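Local coordinates for protein peptidoglycan D,D-transpeptidase PbpA (Mycobacterium tuberculosis, PDB 3UN7) that probably cross-links the peptidoglycan of the mycobacterial cell wall as a penicillin-binding D,D-transpeptidase, and is probably needed to regulate cell length, at residues A227-Y232 against L303-I308; I220-S225 against A256-G261; S193-I198 against D267-M272; L315-N320 against A428-N433; E210-T215 against G261-A266. One frame throughout, in Å; residues are numbered along the deposited sequence.

All five contacts lie within the transpeptidase domain, and they show how chemistry follows position in a fold. Contacts 3 and 4 are buried: contact 3 joins two helices through hydrocarbon branches, while contact 4 lays the start of a helix on the main antiparallel sheet at close range. Contacts 1 and 2 are partly buried and apolar, and they share one small hairpin, its strand 228-230 facing helix 300-306 and its strand 219-221 facing helix 254-264. Contact 5 uses the same helix 254-264 further along, but at the surface, where an arginine combines a loose charge pairing with packing on leucine. Contact 3 includes the probable nucleophile.

Contact 1 of 5, residues A227-Y232 against L303-I308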
# COMPACT_ATOMS: atom_id res chain seq x y z
N ALA A 227 21.54 -23.94 -5.98
CA ALA A 227 21.03 -22.68 -6.53
C ALA A 227 22.03 -21.53 -6.43
O ALA A 227 22.83 -21.45 -5.49
CB ALA A 227 19.73 -22.30 -5.84
N GLN A 228 22.00 -20.65 -7.42
CA GLN A 228 22.73 -19.40 -7.33
C GLN A 228 21.84 -18.21 -7.66
O GLN A 228 20.85 -18.33 -8.40
CB GLN A 228 23.98 -19.42 -8.20
CG GLN A 228 23.76 -19.78 -9.66
CD GLN A 228 25.07 -19.83 -10.43
OE1 GLN A 228 26.13 -20.14 -9.86
NE2 GLN A 228 25.01 -19.53 -11.73
N LEU A 229 22.18 -17.07 -7.08
CA LEU A 229 21.46 -15.86 -7.37
C LEU A 229 22.36 -14.98 -8.22
O LEU A 229 23.58 -14.98 -8.04
CB LEU A 229 21.04 -15.17 -6.07
CG LEU A 229 19.62 -15.44 -5.52
CD1 LEU A 229 19.03 -16.79 -5.93
CD2 LEU A 229 19.57 -15.27 -4.00
N GLU A 230 21.75 -14.29 -9.17
CA GLU A 230 22.48 -13.41 -10.06
C GLU A 230 21.94 -11.99 -9.98
O GLU A 230 20.80 -11.77 -9.56
CB GLU A 230 22.46 -13.94 -11.50
CG GLU A 230 21.15 -13.76 -12.26
CD GLU A 230 21.32 -13.80 -13.78
OE1 GLU A 230 20.38 -13.37 -14.48
OE2 GLU A 230 22.37 -14.27 -14.27
N ASN A 231 22.77 -11.03 -10.37
CA ASN A 231 22.36 -9.64 -10.47
C ASN A 231 21.39 -9.52 -11.63
O ASN A 231 21.49 -10.24 -12.62
CB ASN A 231 23.57 -8.73 -10.74
CG ASN A 231 24.41 -8.48 -9.50
OD1 ASN A 231 23.98 -8.73 -8.37
ND2 ASN A 231 25.63 -7.98 -9.71
N TYR A 232 20.42 -8.63 -11.49
CA TYR A 232 19.50 -8.32 -12.57
C TYR A 232 20.30 -7.96 -13.83
O TYR A 232 21.23 -7.14 -13.78
CB TYR A 232 18.58 -7.18 -12.15
CG TYR A 232 17.90 -6.47 -13.28
CD1 TYR A 232 16.90 -7.09 -14.03
CD2 TYR A 232 18.26 -5.16 -13.61
CE1 TYR A 232 16.27 -6.42 -15.08
CE2 TYR A 232 17.65 -4.50 -14.65
CZ TYR A 232 16.65 -5.12 -15.38
OH TYR A 232 16.05 -4.45 -16.42
N LEU A 303 17.68 -17.63 3.62
CA LEU A 303 18.13 -16.31 4.09
C LEU A 303 18.68 -15.48 2.94
O LEU A 303 18.36 -14.28 2.81
CB LEU A 303 19.17 -16.42 5.21
CG LEU A 303 19.82 -15.12 5.71
CD1 LEU A 303 18.78 -14.11 6.21
CD2 LEU A 303 20.80 -15.42 6.81
N GLY A 304 19.51 -16.10 2.10
CA GLY A 304 20.02 -15.42 0.91
C GLY A 304 18.89 -14.82 0.08
O GLY A 304 18.94 -13.64 -0.28
N MET A 305 17.88 -15.63 -0.20
CA MET A 305 16.73 -15.23 -1.02
C MET A 305 15.84 -14.21 -0.30
O MET A 305 15.30 -13.30 -0.94
CB MET A 305 15.91 -16.46 -1.42
CG MET A 305 16.54 -17.36 -2.50
SD MET A 305 15.46 -18.76 -2.97
CE MET A 305 13.98 -17.85 -3.50
N THR A 306 15.70 -14.36 1.02
CA THR A 306 14.93 -13.43 1.85
C THR A 306 15.51 -12.02 1.82
O THR A 306 14.76 -11.03 1.84
CB THR A 306 14.83 -13.93 3.31
OG1 THR A 306 14.09 -15.16 3.34
CG2 THR A 306 14.12 -12.90 4.22
N SER A 307 16.84 -11.94 1.73
CA SER A 307 17.59 -10.68 1.84
C SER A 307 17.34 -9.77 0.66
O SER A 307 17.56 -8.56 0.76
CB SER A 307 19.09 -10.96 1.97
OG SER A 307 19.35 -11.72 3.14
N ILE A 308 16.90 -10.35 -0.46
CA ILE A 308 16.48 -9.58 -1.65
C ILE A 308 14.97 -9.73 -1.89
O ILE A 308 14.49 -9.63 -3.03
CB ILE A 308 17.30 -9.96 -2.90
CG1 ILE A 308 17.22 -11.47 -3.17
CG2 ILE A 308 18.76 -9.49 -2.72
CD1 ILE A 308 17.92 -11.92 -4.49
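Leu229 reaches from strand 228-230 with one methyl, CD2, and that methyl makes the closest approach to all three partners. It meets Ile308 tip to tip, its CD2 3.8 Å from Ile308 CD1, and it crosses the Met305 side chain at about a right angle, with CD2 4.0 Å from Met305 CG. The Gly304 carbonyl flanks the same methyl: Leu229 CD2 is 4.1 Å from Gly304 O. The leucine torsions, chi1 (-95°) and chi2 (27°), both fall away from staggered positions. Ile308 holds its CG1 between backbone N and carbonyl carbon (chi1 56°), and from there an extended chi2 carries CD1 out to the leucine. Met305 offers only its CG, its chain turning at the end about chi3. On the helix side Leu303 O accepts two bonds from one residue, Ser307 N and Ser307 OG, which approach from opposite faces of the carbonyl plane; the hydroxyl bond, Ser307 OG to Leu303 O, is 2.8 Å long. Ile308 also packs on Phe257 and Asn254, and its side chain is about 6 Å from that of Ser193, the probable nucleophile. The arrangement belongs to the helical side of the penicillin-binding transpeptidase fold, close beside the active-site cleft.

Contact 2 of 5, residues I220-S225 against A256-G261; sequences IPLPGS and AFVQLG
Apolar packing carries this contact, with Ile220 and Leu222 on one side and Val258 on the other. The side chains of Ile220 and Val258 run antiparallel alongside each other, bringing Ile220 CG2 to 3.8 Å from Val258 CG1. The same valine methyl receives Leu222, whose side chain crosses that of Val258 at about a right angle, with Leu222 CD2 4.0 Å from Val258 CG1. Ile220 divides its two branches between neighbouring helix residues. Its CG1 lies anti to the backbone N (chi1 -169°) and an extended chi2 carries CD1 over the root of Gln259, where Ile220 CD1 stands 3.9 Å from Gln259 CB. Leu229, which touches Ile220, Leu222 and Val258, adds to the apolar cluster.

Polar bonding runs alongside this packing and leads elsewhere. Gln259 presents its CB to the isoleucine, but its extended chain carries the amide onward, and Gln259 OE1 accepts a hydrogen bond from Thr215 N. The same side chain is thus apolar at its base and tied to a neighbouring strand at its end.

Backbone bonding shapes the two elements themselves. Leu222 to Ser225 form a type II beta turn, with Gly224 at positive phi and a weak closing bond, Ser225 N to Leu222 O, of 3.4 Å. Within the helix, Leu260 N donates to Ala256 O at 2.9 Å. Because strand 219-221 pairs antiparallel with strand 228-230, the whole is a beta hairpin laid against a helix, at the outer end of the helical part of the transpeptidase domain.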
# COMPACT_ATOMS: atom_id res chain seq x y z
N ILE A 220 26.37 -15.34 -7.31
CA ILE A 220 26.77 -15.75 -5.97
C ILE A 220 26.09 -17.09 -5.64
O ILE A 220 24.87 -17.21 -5.76
CB ILE A 220 26.41 -14.65 -4.92
CG1 ILE A 220 27.07 -14.92 -3.56
CG2 ILE A 220 24.89 -14.46 -4.76
CD1 ILE A 220 26.94 -13.75 -2.58
N PRO A 221 26.89 -18.11 -5.26
CA PRO A 221 26.27 -19.38 -4.87
C PRO A 221 25.48 -19.20 -3.58
O PRO A 221 25.88 -18.41 -2.72
CB PRO A 221 27.46 -20.32 -4.64
CG PRO A 221 28.61 -19.42 -4.36
CD PRO A 221 28.36 -18.17 -5.15
N LEU A 222 24.35 -19.89 -3.45
CA LEU A 222 23.63 -19.91 -2.19
C LEU A 222 24.17 -21.06 -1.34
O LEU A 222 24.30 -22.17 -1.85
CB LEU A 222 22.12 -20.06 -2.43
CG LEU A 222 21.38 -18.86 -2.99
CD1 LEU A 222 19.93 -19.23 -3.29
CD2 LEU A 222 21.44 -17.69 -2.00
N PRO A 223 24.47 -20.79 -0.05
CA PRO A 223 25.13 -21.81 0.78
C PRO A 223 24.23 -23.01 1.02
O PRO A 223 23.03 -22.84 1.18
CB PRO A 223 25.41 -21.10 2.11
CG PRO A 223 24.99 -19.67 1.92
CD PRO A 223 24.15 -19.57 0.70
N GLY A 224 24.81 -24.20 1.03
CA GLY A 224 24.05 -25.42 1.30
C GLY A 224 22.97 -25.72 0.28
O GLY A 224 21.98 -26.36 0.61
N SER A 225 23.14 -25.22 -0.95
CA SER A 225 22.29 -25.60 -2.08
C SER A 225 22.99 -25.41 -3.43
O SER A 225 24.05 -24.78 -3.51
CB SER A 225 20.92 -24.88 -2.04
OG SER A 225 20.84 -23.83 -2.98
N ALA A 256 25.50 -8.50 -3.72
CA ALA A 256 25.92 -7.72 -2.57
C ALA A 256 24.94 -7.81 -1.39
O ALA A 256 25.37 -7.87 -0.25
CB ALA A 256 26.14 -6.26 -2.96
N PHE A 257 23.64 -7.81 -1.67
CA PHE A 257 22.65 -7.95 -0.60
C PHE A 257 22.45 -9.39 -0.12
O PHE A 257 22.11 -9.63 1.04
CB PHE A 257 21.35 -7.23 -0.95
CG PHE A 257 21.49 -5.75 -0.85
CD1 PHE A 257 21.32 -5.12 0.37
CD2 PHE A 257 21.89 -5.00 -1.95
CE1 PHE A 257 21.49 -3.75 0.50
CE2 PHE A 257 22.06 -3.62 -1.84
CZ PHE A 257 21.86 -3.00 -0.60
N VAL A 258 22.67 -10.36 -1.01
CA VAL A 258 22.69 -11.76 -0.61
C VAL A 258 23.83 -11.93 0.40
O VAL A 258 23.63 -12.45 1.51
CB VAL A 258 22.86 -12.70 -1.83
CG1 VAL A 258 23.15 -14.15 -1.39
CG2 VAL A 258 21.62 -12.65 -2.71
N GLN A 259 25.01 -11.46 0.02
CA GLN A 259 26.19 -11.52 0.89
C GLN A 259 25.96 -10.75 2.20
O GLN A 259 26.22 -11.26 3.29
CB GLN A 259 27.42 -10.99 0.14
CG GLN A 259 28.74 -11.16 0.90
CD GLN A 259 29.86 -10.41 0.23
OE1 GLN A 259 29.72 -9.25 -0.14
NE2 GLN A 259 30.99 -11.08 0.06
N LEU A 260 25.41 -9.54 2.09
CA LEU A 260 25.16 -8.70 3.26
C LEU A 260 24.14 -9.31 4.23
O LEU A 260 24.34 -9.29 5.44
CB LEU A 260 24.72 -7.29 2.84
CG LEU A 260 24.39 -6.32 3.99
CD1 LEU A 260 25.66 -5.96 4.77
CD2 LEU A 260 23.68 -5.05 3.50
N GLY A 261 23.04 -9.84 3.70
CA GLY A 261 21.99 -10.44 4.52
C GLY A 261 22.47 -11.68 5.25
O GLY A 261 22.21 -11.86 6.44

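Contact 3 of 5, residues S193-I198 against D267-M272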
# COMPACT_ATOMS: atom_id res chain seq x y z
N SER A 193 13.26 -6.54 -4.65
CA SER A 193 14.33 -5.55 -4.42
C SER A 193 13.99 -4.44 -3.43
O SER A 193 14.90 -3.87 -2.82
CB SER A 193 14.74 -4.92 -5.75
OG SER A 193 15.18 -5.92 -6.64
N THR A 194 12.70 -4.11 -3.27
CA THR A 194 12.33 -3.08 -2.28
C THR A 194 12.73 -3.49 -0.86
O THR A 194 12.97 -2.64 0.01
CB THR A 194 10.81 -2.72 -2.30
OG1 THR A 194 10.00 -3.89 -2.14
CG2 THR A 194 10.41 -1.96 -3.58
N PHE A 195 12.80 -4.81 -0.62
CA PHE A 195 13.13 -5.36 0.69
C PHE A 195 14.58 -5.13 1.10
O PHE A 195 14.92 -5.24 2.28
CB PHE A 195 12.79 -6.85 0.77
CG PHE A 195 12.51 -7.32 2.18
CD1 PHE A 195 11.42 -6.83 2.88
CD2 PHE A 195 13.35 -8.22 2.81
CE1 PHE A 195 11.16 -7.25 4.17
CE2 PHE A 195 13.10 -8.64 4.11
CZ PHE A 195 11.99 -8.15 4.78
N LYS A 196 15.44 -4.78 0.14
CA LYS A 196 16.82 -4.38 0.45
C LYS A 196 16.85 -3.17 1.39
O LYS A 196 17.86 -2.89 2.02
CB LYS A 196 17.61 -4.11 -0.83
CG LYS A 196 17.67 -5.29 -1.77
CD LYS A 196 18.27 -4.89 -3.12
CE LYS A 196 18.38 -6.09 -4.05
NZ LYS A 196 18.62 -5.65 -5.46
N VAL A 197 15.73 -2.45 1.48
CA VAL A 197 15.60 -1.40 2.48
C VAL A 197 15.67 -2.02 3.89
O VAL A 197 16.34 -1.49 4.78
CB VAL A 197 14.29 -0.60 2.31
CG1 VAL A 197 14.06 0.34 3.48
CG2 VAL A 197 14.31 0.19 0.98
N ILE A 198 14.99 -3.14 4.08
CA ILE A 198 14.99 -3.81 5.38
C ILE A 198 16.34 -4.47 5.66
O ILE A 198 16.87 -4.36 6.77
CB ILE A 198 13.82 -4.83 5.49
CG1 ILE A 198 12.46 -4.14 5.29
CG2 ILE A 198 13.86 -5.58 6.82
CD1 ILE A 198 12.24 -2.86 6.11
N ASP A 267 18.34 -13.92 12.47
CA ASP A 267 17.75 -13.31 13.68
C ASP A 267 17.60 -11.79 13.52
O ASP A 267 16.54 -11.23 13.82
CB ASP A 267 18.59 -13.59 14.93
CG ASP A 267 18.50 -15.05 15.39
OD1 ASP A 267 17.52 -15.75 15.05
OD2 ASP A 267 19.43 -15.48 16.11
N ALA A 268 18.67 -11.14 13.06
CA ALA A 268 18.67 -9.69 12.86
C ALA A 268 17.68 -9.25 11.79
O ALA A 268 17.03 -8.21 11.92
CB ALA A 268 20.08 -9.19 12.53
N LEU A 269 17.54 -10.05 10.73
CA LEU A 269 16.61 -9.71 9.64
C LEU A 269 15.15 -9.83 10.11
O LEU A 269 14.34 -8.94 9.86
CB LEU A 269 16.90 -10.54 8.38
CG LEU A 269 16.35 -10.08 7.02
CD1 LEU A 269 16.60 -8.59 6.71
CD2 LEU A 269 16.94 -10.94 5.93
N ARG A 270 14.85 -10.92 10.82
CA ARG A 270 13.55 -11.15 11.47
C ARG A 270 13.17 -10.02 12.42
O ARG A 270 12.00 -9.60 12.46
CB ARG A 270 13.58 -12.45 12.29
CG ARG A 270 13.70 -13.75 11.50
CD ARG A 270 13.50 -15.01 12.39
NE ARG A 270 13.81 -16.23 11.65
CZ ARG A 270 14.85 -17.04 11.89
NH1 ARG A 270 15.04 -18.12 11.13
NH2 ARG A 270 15.69 -16.79 12.89
N SER A 271 14.14 -9.58 13.20
CA SER A 271 13.97 -8.51 14.17
C SER A 271 13.68 -7.18 13.49
O SER A 271 12.80 -6.43 13.94
CB SER A 271 15.21 -8.38 15.06
OG SER A 271 15.09 -7.26 15.92
N MET A 272 14.41 -6.88 12.42
CA MET A 272 14.18 -5.63 11.68
C MET A 272 12.85 -5.66 10.93
O MET A 272 12.12 -4.67 10.92
CB MET A 272 15.34 -5.29 10.74
CG MET A 272 15.24 -3.88 10.15
SD MET A 272 15.14 -2.58 11.41
CE MET A 272 16.73 -2.74 12.21
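Ile198 faces both Leu269 and Met272, and its CG2 methyl serves both. Ile198 CG2 is 4.0 Å from Met272 CG and 4.1 Å from Leu269 CD1; the leucine side chain crosses at about a right angle, whereas the methionine comes in at a slant. Met272 CG also rests on the backbone of the opposite helix, 3.8 Å from Ile198 O. A longer approach, Phe195 CE2 to Leu269 CD1 at 4.4 Å, extends the seam back to Phe195, three residues earlier.

Torsions decide which branch does the touching. Ile198 turns CG2 anti to its nitrogen, with CG1 beside it (chi1 -59°). Met272 sets out toward helix 196-205, then bends at chi2 and at chi3, and its end leads off along that helix to Ala201, Ala202 and Ala205. Within the first segment, Ile198 CB sits over the centre of the Phe195 ring, 3.8 Å above its plane, so the two touching side chains also pack on each other.

Phe195 occupies the variable third place of the SxxK motif, Ser193-Thr194-Phe195-Lys196, by which penicillin-binding proteins set their probable acyl-accepting serine at the head of a buried helix. In that motif Lys196 NZ bonds to Ser252 OG and Asn254 OD1, the two polar residues of the SxN motif.

Further out, on the far side of helix 266-275, Arg270 turns away and forms a salt bridge at the edge of its guanidinium, in plane, Arg270 NH2 lying 3.0 Å from Asp267 OD1. Its NH1 bonds to Pro296 O.

Contact 4 of 5, residues L315-N320 against A428-N433; sequences LTPLAN and AVLVEN
The five-stranded antiparallel sheet of the transpeptidase fold carries a helix on its face, and Pro317 and Asn320, in the first turn of helix 317-328, meet Ala428 and Leu430 of strand 425-431 there. The small alanine lets the two backbones come close: Ala428 CB is 3.4 Å from Pro317 O, and the same methyl lies 4.1 Å from the backbone carbon Asn320 C. Two residues along the strand, Leu430 approaches the proline ring more loosely, its CD2 4.3 Å from Pro317 CG. Strand alternation puts Ala428 and Leu430 on this face and Val429 on the other.

Thr316 fixes the start of the helix. It occupies the N-cap position, and its OG1 accepts a fairly straight bond from Ala319 N, 2.9 Å long with an angle of 159° at the hydrogen. Its carbonyl takes Asn320 N in the first helical turn, at 3.1 Å between Asn320 N and Thr316 O. Asn320 has an unstaggered chi1 (-129°), and it sends its amide to the active-site region, where Asn320 ND2 bonds to Thr194 OG1, beside the probable nucleophile Ser193.

Neighbouring strands continue the packing: Pro317 touches Ala132 of strand 131-136, Asn320 and Leu430 touch Trp413 of strand 411-418, and Val429, on the opposite face, meets helix 446-458.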
# COMPACT_ATOMS: atom_id res chain seq x y z
N LEU A 315 4.42 -9.02 1.53
CA LEU A 315 3.99 -7.75 2.09
C LEU A 315 2.76 -7.24 1.34
O LEU A 315 2.64 -7.45 0.13
CB LEU A 315 5.10 -6.71 1.92
CG LEU A 315 6.20 -6.44 2.95
CD1 LEU A 315 7.08 -7.63 3.19
CD2 LEU A 315 7.05 -5.27 2.48
N THR A 316 1.87 -6.56 2.05
CA THR A 316 0.80 -5.82 1.39
C THR A 316 1.44 -4.57 0.82
O THR A 316 2.48 -4.14 1.32
CB THR A 316 -0.32 -5.41 2.35
OG1 THR A 316 0.20 -4.55 3.37
CG2 THR A 316 -0.99 -6.64 3.00
N PRO A 317 0.87 -4.00 -0.25
CA PRO A 317 1.29 -2.66 -0.67
C PRO A 317 1.23 -1.60 0.45
O PRO A 317 2.13 -0.78 0.55
CB PRO A 317 0.32 -2.34 -1.82
CG PRO A 317 0.05 -3.73 -2.42
CD PRO A 317 -0.09 -4.61 -1.19
N LEU A 318 0.20 -1.64 1.30
CA LEU A 318 0.17 -0.75 2.46
C LEU A 318 1.39 -0.91 3.38
O LEU A 318 1.95 0.09 3.85
CB LEU A 318 -1.12 -0.95 3.25
CG LEU A 318 -1.25 -0.17 4.57
CD1 LEU A 318 -1.29 1.32 4.31
CD2 LEU A 318 -2.48 -0.62 5.39
N ALA A 319 1.79 -2.15 3.68
CA ALA A 319 2.99 -2.40 4.50
C ALA A 319 4.26 -1.83 3.84
O ALA A 319 5.12 -1.27 4.52
CB ALA A 319 3.14 -3.89 4.81
N ASN A 320 4.38 -1.96 2.51
CA ASN A 320 5.53 -1.36 1.83
C ASN A 320 5.48 0.18 1.87
O ASN A 320 6.52 0.81 2.07
CB ASN A 320 5.73 -1.91 0.41
CG ASN A 320 7.17 -2.39 0.14
OD1 ASN A 320 8.07 -2.17 0.94
ND2 ASN A 320 7.38 -3.04 -1.01
N ALA A 428 3.50 3.61 -2.12
CA ALA A 428 3.92 2.33 -2.66
C ALA A 428 3.10 2.05 -3.89
O ALA A 428 1.88 2.21 -3.88
CB ALA A 428 3.73 1.21 -1.67
N VAL A 429 3.79 1.64 -4.95
CA VAL A 429 3.14 1.24 -6.19
C VAL A 429 3.53 -0.20 -6.41
O VAL A 429 4.73 -0.55 -6.38
CB VAL A 429 3.62 2.08 -7.38
CG1 VAL A 429 2.98 1.61 -8.69
CG2 VAL A 429 3.34 3.55 -7.13
N LEU A 430 2.53 -1.05 -6.59
CA LEU A 430 2.79 -2.39 -7.08
C LEU A 430 2.09 -2.57 -8.43
O LEU A 430 0.87 -2.42 -8.53
CB LEU A 430 2.32 -3.46 -6.08
CG LEU A 430 2.28 -4.84 -6.75
CD1 LEU A 430 3.65 -5.52 -6.75
CD2 LEU A 430 1.22 -5.66 -6.08
N VAL A 431 2.89 -2.88 -9.47
CA VAL A 431 2.35 -3.25 -10.77
C VAL A 431 2.61 -4.74 -10.96
O VAL A 431 3.75 -5.16 -11.16
CB VAL A 431 3.02 -2.48 -11.94
CG1 VAL A 431 2.44 -2.95 -13.25
CG2 VAL A 431 2.83 -0.96 -11.79
N GLU A 432 1.54 -5.52 -10.88
CA GLU A 432 1.63 -6.97 -11.06
C GLU A 432 2.10 -7.29 -12.49
O GLU A 432 1.56 -6.76 -13.47
CB GLU A 432 0.29 -7.63 -10.76
CG GLU A 432 -0.14 -7.49 -9.30
CD GLU A 432 -1.27 -8.41 -8.92
OE1 GLU A 432 -1.29 -9.57 -9.38
OE2 GLU A 432 -2.14 -7.97 -8.14
N ASN A 433 3.11 -8.15 -12.58
CA ASN A 433 3.71 -8.56 -13.85
C ASN A 433 4.26 -7.38 -14.66
O ASN A 433 4.38 -7.45 -15.88
CB ASN A 433 2.73 -9.40 -14.68
CG ASN A 433 2.48 -10.78 -14.08
OD1 ASN A 433 2.20 -10.90 -12.90
ND2 ASN A 433 2.60 -11.83 -14.89

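Contact 5 of 5, residues E210-T215 against G261-A266; sequences ETEQLT and GIRTGA
Arg263 starts out with its CG anti to the backbone nitrogen (chi1 -164°), and a bend at chi3 (-79°) then turns the guanidinium toward Leu214 and Glu212. Leu214 answers from the strand with CG beside its own nitrogen (chi1 -54°), a setting that brings the end of the side chain nearer although its root points elsewhere. The two chains pass at a slant, Leu214 CD2 lying 3.9 Å from Arg263 NH2. This is packing of a methyl on a guanidinium nitrogen, obliquely placed.

The charge pairing is looser. Glu212 OE1 stands 4.3 Å from Arg263 NE, beyond the length of a salt bridge, and it too approaches obliquely; the opposite charges probably attract at this distance. Near the guanidinium plane, at its edge, lies Gln213 O, 4.4 Å from Arg263 NH2. The exposed arginine thus lies against a leucine that is itself buried.

The helix carrying Arg263 ends one residue later, at Thr264. Gly265 N donates to Gly261 O at 2.8 Å, closing the last turn, and Gly265 then leaves helical angles at positive phi while also taking the N-cap position of the next helix. One glycine therefore makes the whole joint between helices 254-264 and 266-275.

Around the contact, strand 213-215 pairs antiparallel with strand 242-244, Leu214 bonding to Val243 through the backbone. Leu214 also packs on Ala256 and Glu212 on Leu260, both of helix 254-264, while Thr264 turns to Ala202 and Ala203 of helix 196-205.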
# COMPACT_ATOMS: atom_id res chain seq x y z
N GLU A 210 28.02 2.40 5.38
CA GLU A 210 27.70 2.61 3.98
C GLU A 210 28.90 2.45 3.08
O GLU A 210 28.75 2.25 1.87
CB GLU A 210 27.16 4.02 3.80
CG GLU A 210 25.81 4.29 4.41
CD GLU A 210 25.32 5.67 4.03
OE1 GLU A 210 25.83 6.22 3.04
OE2 GLU A 210 24.42 6.20 4.73
N THR A 211 30.09 2.58 3.66
CA THR A 211 31.30 2.60 2.87
C THR A 211 32.00 1.26 2.85
O THR A 211 32.99 1.11 2.14
CB THR A 211 32.32 3.69 3.34
OG1 THR A 211 33.44 3.05 3.97
CG2 THR A 211 31.67 4.69 4.28
N GLU A 212 31.50 0.29 3.61
CA GLU A 212 32.14 -1.01 3.65
C GLU A 212 31.91 -1.78 2.35
O GLU A 212 30.91 -1.57 1.66
CB GLU A 212 31.69 -1.84 4.86
CG GLU A 212 30.27 -2.38 4.75
CD GLU A 212 30.18 -3.81 5.22
OE1 GLU A 212 31.19 -4.56 5.11
OE2 GLU A 212 29.09 -4.20 5.68
N GLN A 213 32.84 -2.68 2.06
CA GLN A 213 32.95 -3.27 0.73
C GLN A 213 32.25 -4.62 0.62
O GLN A 213 32.45 -5.49 1.46
CB GLN A 213 34.43 -3.38 0.34
CG GLN A 213 35.14 -2.01 0.26
CD GLN A 213 34.58 -1.13 -0.84
OE1 GLN A 213 34.08 -0.03 -0.58
NE2 GLN A 213 34.63 -1.62 -2.07
N LEU A 214 31.42 -4.76 -0.41
CA LEU A 214 30.70 -6.02 -0.68
C LEU A 214 30.95 -6.48 -2.11
O LEU A 214 31.31 -5.67 -2.98
CB LEU A 214 29.20 -5.84 -0.46
CG LEU A 214 28.74 -5.28 0.88
CD1 LEU A 214 27.28 -4.76 0.77
CD2 LEU A 214 28.88 -6.33 1.94
N THR A 215 30.72 -7.76 -2.36
CA THR A 215 30.97 -8.35 -3.68
C THR A 215 30.25 -7.61 -4.80
O THR A 215 29.10 -7.17 -4.66
CB THR A 215 30.65 -9.87 -3.74
OG1 THR A 215 30.94 -10.35 -5.05
CG2 THR A 215 29.19 -10.17 -3.40
N GLY A 261 23.04 -9.84 3.70
CA GLY A 261 21.99 -10.44 4.52
C GLY A 261 22.47 -11.68 5.25
O GLY A 261 22.21 -11.86 6.44
N ILE A 262 23.15 -12.55 4.53
CA ILE A 262 23.74 -13.74 5.16
C ILE A 262 24.71 -13.33 6.27
O ILE A 262 24.69 -13.89 7.35
CB ILE A 262 24.37 -14.70 4.12
CG1 ILE A 262 23.27 -15.34 3.26
CG2 ILE A 262 25.24 -15.77 4.80
CD1 ILE A 262 23.76 -15.93 1.94
N ARG A 263 25.52 -12.30 6.02
CA ARG A 263 26.45 -11.79 7.03
C ARG A 263 25.69 -11.25 8.25
O ARG A 263 26.09 -11.47 9.39
CB ARG A 263 27.30 -10.67 6.44
CG ARG A 263 28.53 -10.33 7.25
CD ARG A 263 28.95 -8.87 7.07
NE ARG A 263 29.70 -8.52 5.85
CZ ARG A 263 30.42 -9.33 5.07
NH1 ARG A 263 30.54 -10.63 5.34
NH2 ARG A 263 31.04 -8.83 4.01
N THR A 264 24.60 -10.53 7.99
CA THR A 264 23.84 -9.89 9.05
C THR A 264 23.09 -10.92 9.90
O THR A 264 23.01 -10.79 11.13
CB THR A 264 22.89 -8.80 8.46
OG1 THR A 264 23.69 -7.86 7.72
CG2 THR A 264 22.15 -8.06 9.56
N GLY A 265 22.55 -11.95 9.25
CA GLY A 265 21.97 -13.10 9.93
C GLY A 265 20.45 -13.10 9.99
O GLY A 265 19.81 -12.04 9.97
N ALA A 266 19.88 -14.30 10.09
CA ALA A 266 18.43 -14.49 10.10
C ALA A 266 17.73 -13.85 11.29
O ALA A 266 16.65 -13.31 11.12
CB ALA A 266 18.08 -15.97 10.01